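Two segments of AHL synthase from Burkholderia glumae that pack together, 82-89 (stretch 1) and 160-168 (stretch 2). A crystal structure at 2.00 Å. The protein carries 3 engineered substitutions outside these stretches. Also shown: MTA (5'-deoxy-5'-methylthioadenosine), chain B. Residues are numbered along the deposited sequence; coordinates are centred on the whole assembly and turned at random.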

ATOM      1  N   VAL A  82      -8.138  11.912  -5.647  1.00 18.70           N
ATOM      2  CA  VAL A  82      -7.288  12.972  -5.121  1.00 19.73           C
ATOM      3  C   VAL A  82      -6.120  13.399  -6.018  1.00 19.55           C
ATOM      4  O   VAL A  82      -5.898  14.593  -6.211  1.00 20.07           O
ATOM      5  N   PHE A  83      -5.387  12.439  -6.574  1.00 17.92           N
ATOM      6  CA  PHE A  83      -4.245  12.768  -7.418  1.00 17.90           C
ATOM      7  C   PHE A  83      -4.323  12.262  -8.860  1.00 17.13           C
ATOM      8  O   PHE A  83      -3.352  11.719  -9.385  1.00 16.32           O
ATOM      9  N   PRO A  84      -5.464  12.464  -9.534  1.00 17.30           N
ATOM     10  CA  PRO A  84      -5.583  11.991 -10.917  1.00 17.12           C
ATOM     11  C   PRO A  84      -4.611  12.639 -11.903  1.00 17.75           C
ATOM     12  O   PRO A  84      -4.273  12.048 -12.933  1.00 15.87           O
ATOM     13  N   HIS A  85      -4.167  13.852 -11.584  1.00 15.47           N
ATOM     14  CA  HIS A  85      -3.254  14.589 -12.450  1.00 16.24           C
ATOM     15  C   HIS A  85      -1.839  14.013 -12.459  1.00 17.82           C
ATOM     16  O   HIS A  85      -0.989  14.447 -13.236  1.00 16.27           O
ATOM     17  N   LEU A  86      -1.583  13.034 -11.600  1.00 18.11           N
ATOM     18  CA  LEU A  86      -0.262  12.421 -11.553  1.00 20.29           C
ATOM     19  C   LEU A  86      -0.151  11.354 -12.623  1.00 21.34           C
ATOM     20  O   LEU A  86       0.937  10.868 -12.908  1.00 21.18           O
ATOM     21  N   LEU A  87      -1.288  11.006 -13.217  1.00 22.73           N
ATOM     22  CA  LEU A  87      -1.343   9.969 -14.235  1.00 24.45           C
ATOM     23  C   LEU A  87      -1.157  10.434 -15.664  1.00 25.88           C
ATOM     24  O   LEU A  87      -1.619  11.511 -16.055  1.00 26.41           O
ATOM     25  N   ALA A  88      -0.478   9.599 -16.445  1.00 26.80           N
ATOM     26  CA  ALA A  88      -0.243   9.891 -17.846  1.00 27.07           C
ATOM     27  C   ALA A  88      -1.593   9.738 -18.526  1.00 28.32           C
ATOM     28  O   ALA A  88      -1.966  10.538 -19.383  1.00 28.09           O
ATOM     29  N   ASP A  89      -2.328   8.707 -18.111  1.00 28.82           N
ATOM     30  CA  ASP A  89      -3.646   8.411 -18.660  1.00 30.36           C
ATOM     31  C   ASP A  89      -4.735   8.484 -17.591  1.00 30.24           C
ATOM     32  O   ASP A  89      -4.455   8.737 -16.421  1.00 30.21           O
ATOM     33  N   ARG A 160       6.544   3.063 -14.153  1.00 14.96           N
ATOM     34  CA  ARG A 160       5.800   4.293 -13.935  1.00 15.65           C
ATOM     35  C   ARG A 160       4.493   4.468 -14.697  1.00 15.01           C
ATOM     36  O   ARG A 160       4.377   4.093 -15.868  1.00 14.03           O
ATOM     37  N   ALA A 161       3.506   5.036 -14.007  1.00 13.82           N
ATOM     38  CA  ALA A 161       2.191   5.304 -14.588  1.00 15.19           C
ATOM     39  C   ALA A 161       2.087   6.798 -14.888  1.00 15.59           C
ATOM     40  O   ALA A 161       1.098   7.262 -15.454  1.00 16.72           O
ATOM     41  N   GLY A 162       3.123   7.539 -14.500  1.00 17.21           N
ATOM     42  CA  GLY A 162       3.167   8.977 -14.726  1.00 16.96           C
ATOM     43  C   GLY A 162       4.555   9.539 -14.452  1.00 16.10           C
ATOM     44  O   GLY A 162       5.440   8.822 -13.983  1.00 15.31           O
ATOM     45  N   ALA A 163       4.754  10.821 -14.745  1.00 15.53           N
ATOM     46  CA  ALA A 163       6.048  11.454 -14.518  1.00 16.65           C
ATOM     47  C   ALA A 163       6.186  11.799 -13.042  1.00 15.50           C
ATOM     48  O   ALA A 163       5.201  12.114 -12.384  1.00 16.09           O
ATOM     49  N   PRO A 164       7.413  11.736 -12.502  1.00 15.43           N
ATOM     50  CA  PRO A 164       7.634  12.055 -11.090  1.00 15.52           C
ATOM     51  C   PRO A 164       7.399  13.528 -10.773  1.00 16.93           C
ATOM     52  O   PRO A 164       7.606  14.400 -11.612  1.00 16.08           O
ATOM     53  N   VAL A 165       6.958  13.790  -9.551  1.00 16.64           N
ATOM     54  CA  VAL A 165       6.673  15.144  -9.105  1.00 17.31           C
ATOM     55  C   VAL A 165       6.991  15.223  -7.618  1.00 18.16           C
ATOM     56  O   VAL A 165       6.897  14.226  -6.901  1.00 17.99           O
ATOM     57  N   SER A 166       7.391  16.401  -7.162  1.00 17.61           N
ATOM     58  CA  SER A 166       7.708  16.591  -5.756  1.00 19.47           C
ATOM     59  C   SER A 166       6.519  17.295  -5.108  1.00 19.99           C
ATOM     60  O   SER A 166       6.201  18.436  -5.449  1.00 19.01           O
ATOM     61  N   ILE A 167       5.852  16.601  -4.190  1.00 20.57           N
ATOM     62  CA  ILE A 167       4.691  17.161  -3.505  1.00 22.10           C
ATOM     63  C   ILE A 167       5.061  17.580  -2.088  1.00 22.88           C
ATOM     64  O   ILE A 167       5.405  16.743  -1.252  1.00 22.71           O
ATOM     65  N   ASP A 168       4.975  18.882  -1.828  1.00 23.03           N
ATOM     66  CA  ASP A 168       5.320  19.437  -0.526  1.00 23.83           C
ATOM     67  C   ASP A 168       6.713  18.979  -0.152  1.00 23.23           C
ATOM     68  O   ASP A 168       6.960  18.581   0.984  1.00 23.80           O
TER

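Leu-86, Ala-161 and Ile-167 account for most of the 311 Å² buried between the two stretches, contributing 75, 54 and 46 Å². Leu-86 lies in the short 3-10 segment, whose turn is held by backbone hydrogen bonds from Leu-86 N to Phe-83 O (3.1 Å) and from Leu-87 N to Pro-84 O (3.2 Å). The CA-to-CB bond of Leu-86 points sideways, but the m,t rotamer (chi1 -71°, chi2 -171°) carries the methyls to the strand: Leu-86 CD2 comes within 3.3 Å of Val-165 CG1, a tight apolar contact, and Leu-86 CD1 lies 4.2 Å from Ile-167 CD1.

Ile-167 points toward stretch 1, also as m,t (chi1 -60°, chi2 172°), and Val-165, with chi1 at 63° (p), points the same way. Ile-167 CD1 also approaches Phe-83 CE1 at 4.4 Å. Phe-83 (chi1 -60°, m) connects this apolar patch with the bound MTA, whose O4' sits at the ring edge, 3.4 Å from Phe-83 CE2. Val-82 CG1 lies 3.7 Å from MTA C2 without touching stretch 2.

Around Ala-161 the packing is mixed. Ala-161 CB meets Leu-87 CD2 at 3.8 Å; Leu-87 starts away from stretch 2, yet its m,t side chain brings that methyl back. The carbonyl of Ala-161 accepts the direct hydrogen bond from Ala-88 N to Ala-161 O (3.0 Å, 163° at the hydrogen). Water 2 donates to Ala-161 O (2.8 Å) and accepts from Asp-89 N (3.0 Å).

Gly-162 allows close backbone approach: Gly-162 CA lies 3.4 Å from Leu-86 O in a CA-H...O contact (171° at H), and an ideal CB on Gly-162 would fall 1.9 Å from Leu-86 O, a clash. Water 1 donates to both Leu-86 O (2.7 Å) and Ala-163 O (2.8 Å), bridging the stretches.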

ATOM      1  CB  VAL A  82      -6.736  12.567  -3.732  1.00 21.31           C
ATOM      2  CG1 VAL A  82      -5.847  13.674  -3.158  1.00 23.59           C
ATOM      3  CG2 VAL A  82      -7.894  12.282  -2.793  1.00 21.12           C
ATOM      4  CB  PHE A  83      -2.971  12.239  -6.763  1.00 19.00           C
ATOM      5  CG  PHE A  83      -2.707  12.813  -5.401  1.00 22.24           C
ATOM      6  CD1 PHE A  83      -2.457  14.175  -5.241  1.00 22.71           C
ATOM      7  CD2 PHE A  83      -2.701  11.996  -4.278  1.00 21.95           C
ATOM      8  CE1 PHE A  83      -2.205  14.718  -3.982  1.00 22.29           C
ATOM      9  CE2 PHE A  83      -2.450  12.526  -3.011  1.00 24.12           C
ATOM     10  CZ  PHE A  83      -2.200  13.893  -2.865  1.00 24.78           C
ATOM     11  CB  PRO A  84      -7.037  12.305 -11.257  1.00 18.71           C
ATOM     12  CG  PRO A  84      -7.292  13.557 -10.474  1.00 18.31           C
ATOM     13  CD  PRO A  84      -6.655  13.236  -9.139  1.00 16.62           C
ATOM     14  CB  HIS A  85      -3.219  16.067 -12.036  1.00 16.40           C
ATOM     15  CG  HIS A  85      -2.926  16.283 -10.582  1.00 18.31           C
ATOM     16  ND1 HIS A  85      -1.675  16.089 -10.033  1.00 18.38           N
ATOM     17  CD2 HIS A  85      -3.731  16.656  -9.557  1.00 18.52           C
ATOM     18  CE1 HIS A  85      -1.723  16.333  -8.735  1.00 17.41           C
ATOM     19  NE2 HIS A  85      -2.958  16.679  -8.421  1.00 18.37           N
ATOM     20  CB  LEU A  86       0.003  11.784 -10.186  1.00 20.76           C
ATOM     21  CG  LEU A  86       0.225  12.698  -8.978  1.00 21.36           C
ATOM     22  CD1 LEU A  86       0.675  11.848  -7.795  1.00 23.22           C
ATOM     23  CD2 LEU A  86       1.266  13.744  -9.292  1.00 21.33           C
ATOM     24  CB  LEU A  87      -2.668   9.218 -14.140  1.00 22.50           C
ATOM     25  CG  LEU A  87      -2.854   8.321 -12.918  1.00 24.33           C
ATOM     26  CD1 LEU A  87      -4.271   7.771 -12.925  1.00 24.81           C
ATOM     27  CD2 LEU A  87      -1.831   7.191 -12.937  1.00 22.43           C
ATOM     28  CB  ALA A  88       0.756   8.904 -18.424  1.00 26.84           C
ATOM     29  CB  ASP A  89      -3.637   7.017 -19.280  1.00 31.21           C
ATOM     30  CG  ASP A  89      -2.538   6.851 -20.310  1.00 31.85           C
ATOM     31  OD1 ASP A  89      -2.467   7.684 -21.234  1.00 31.47           O
ATOM     32  OD2 ASP A  89      -1.752   5.891 -20.193  1.00 33.76           O
ATOM     33  CB  ARG A 160       6.730   5.479 -14.192  1.00 15.35           C
ATOM     34  CG  ARG A 160       7.883   5.511 -13.209  1.00 15.03           C
ATOM     35  CD  ARG A 160       8.818   6.682 -13.422  1.00 15.18           C
ATOM     36  NE  ARG A 160       9.796   6.755 -12.341  1.00 16.13           N
ATOM     37  CZ  ARG A 160      10.749   7.675 -12.247  1.00 13.88           C
ATOM     38  NH1 ARG A 160      10.866   8.612 -13.179  1.00 14.78           N
ATOM     39  NH2 ARG A 160      11.580   7.658 -11.217  1.00 15.44           N
ATOM     40  CB  ALA A 161       1.086   4.888 -13.618  1.00 14.75           C
ATOM     41  CB  ALA A 163       6.170  12.728 -15.374  1.00 17.32           C
ATOM     42  CB  PRO A 164       9.080  11.623 -10.859  1.00 15.66           C
ATOM     43  CG  PRO A 164       9.706  11.814 -12.195  1.00 17.33           C
ATOM     44  CD  PRO A 164       8.660  11.278 -13.136  1.00 17.03           C
ATOM     45  CB  VAL A 165       5.183  15.483  -9.330  1.00 16.51           C
ATOM     46  CG1 VAL A 165       4.320  14.561  -8.492  1.00 19.15           C
ATOM     47  CG2 VAL A 165       4.912  16.930  -8.993  1.00 16.35           C
ATOM     48  CB  SER A 166       8.982  17.427  -5.615  1.00 21.02           C
ATOM     49  OG  SER A 166       9.359  17.582  -4.255  1.00 26.11           O
ATOM     50  CB  ILE A 167       3.536  16.142  -3.446  1.00 21.38           C
ATOM     51  CG1 ILE A 167       3.119  15.751  -4.867  1.00 23.07           C
ATOM     52  CG2 ILE A 167       2.358  16.733  -2.689  1.00 23.47           C
ATOM     53  CD1 ILE A 167       2.119  14.621  -4.924  1.00 21.64           C
ATOM     54  CB  ASP A 168       4.317  18.985   0.535  1.00 25.17           C
ATOM     55  CG  ASP A 168       2.976  19.677   0.395  1.00 27.44           C
ATOM     56  OD1 ASP A 168       1.999  19.198   1.011  1.00 27.54           O
ATOM     57  OD2 ASP A 168       2.905  20.703  -0.322  1.00 25.73           O
TER
HETATM   58  CS  MTA B 204       0.436   9.780  -1.058  1.00 37.89           C
HETATM   59  S5' MTA B 204       1.452  11.231  -1.466  1.00 38.86           S
HETATM   60  C5' MTA B 204       1.469  12.104   0.129  1.00 34.43           C
HETATM   61  C4' MTA B 204       0.424  13.220   0.189  1.00 32.50           C
HETATM   62  O4' MTA B 204      -0.887  12.607   0.042  1.00 31.04           O
HETATM   63  C2' MTA B 204      -0.896  13.538   2.187  1.00 30.42           C
HETATM   64  O2' MTA B 204      -1.394  14.487   3.135  1.00 33.33           O
HETATM   65  C3' MTA B 204       0.500  13.897   1.565  1.00 30.96           C
HETATM   66  O3' MTA B 204       0.592  15.315   1.386  1.00 32.15           O
HETATM   67  C1' MTA B 204      -1.769  13.337   0.935  1.00 27.90           C
HETATM   68  N9  MTA B 204      -2.959  12.503   1.204  1.00 25.22           N
HETATM   69  C8  MTA B 204      -2.984  11.207   1.660  1.00 23.93           C
HETATM   70  N7  MTA B 204      -4.202  10.776   1.783  1.00 24.17           N
HETATM   71  C5  MTA B 204      -5.054  11.767   1.411  1.00 24.19           C
HETATM   72  C6  MTA B 204      -6.480  11.903   1.326  1.00 23.24           C
HETATM   73  N6  MTA B 204      -7.298  10.845   1.680  1.00 23.54           N
HETATM   74  N1  MTA B 204      -7.011  13.092   0.890  1.00 22.51           N
HETATM   75  C2  MTA B 204      -6.223  14.149   0.535  1.00 23.30           C
HETATM   76  N3  MTA B 204      -4.864  14.031   0.613  1.00 22.98           N
HETATM   77  C4  MTA B 204      -4.252  12.898   1.031  1.00 23.94           C
HETATM   78  O   HOH W   1       3.249  10.332 -11.530  1.00 20.32           O
HETATM   79  O   HOH W   2      -1.300   6.369 -16.464  1.00 30.27           O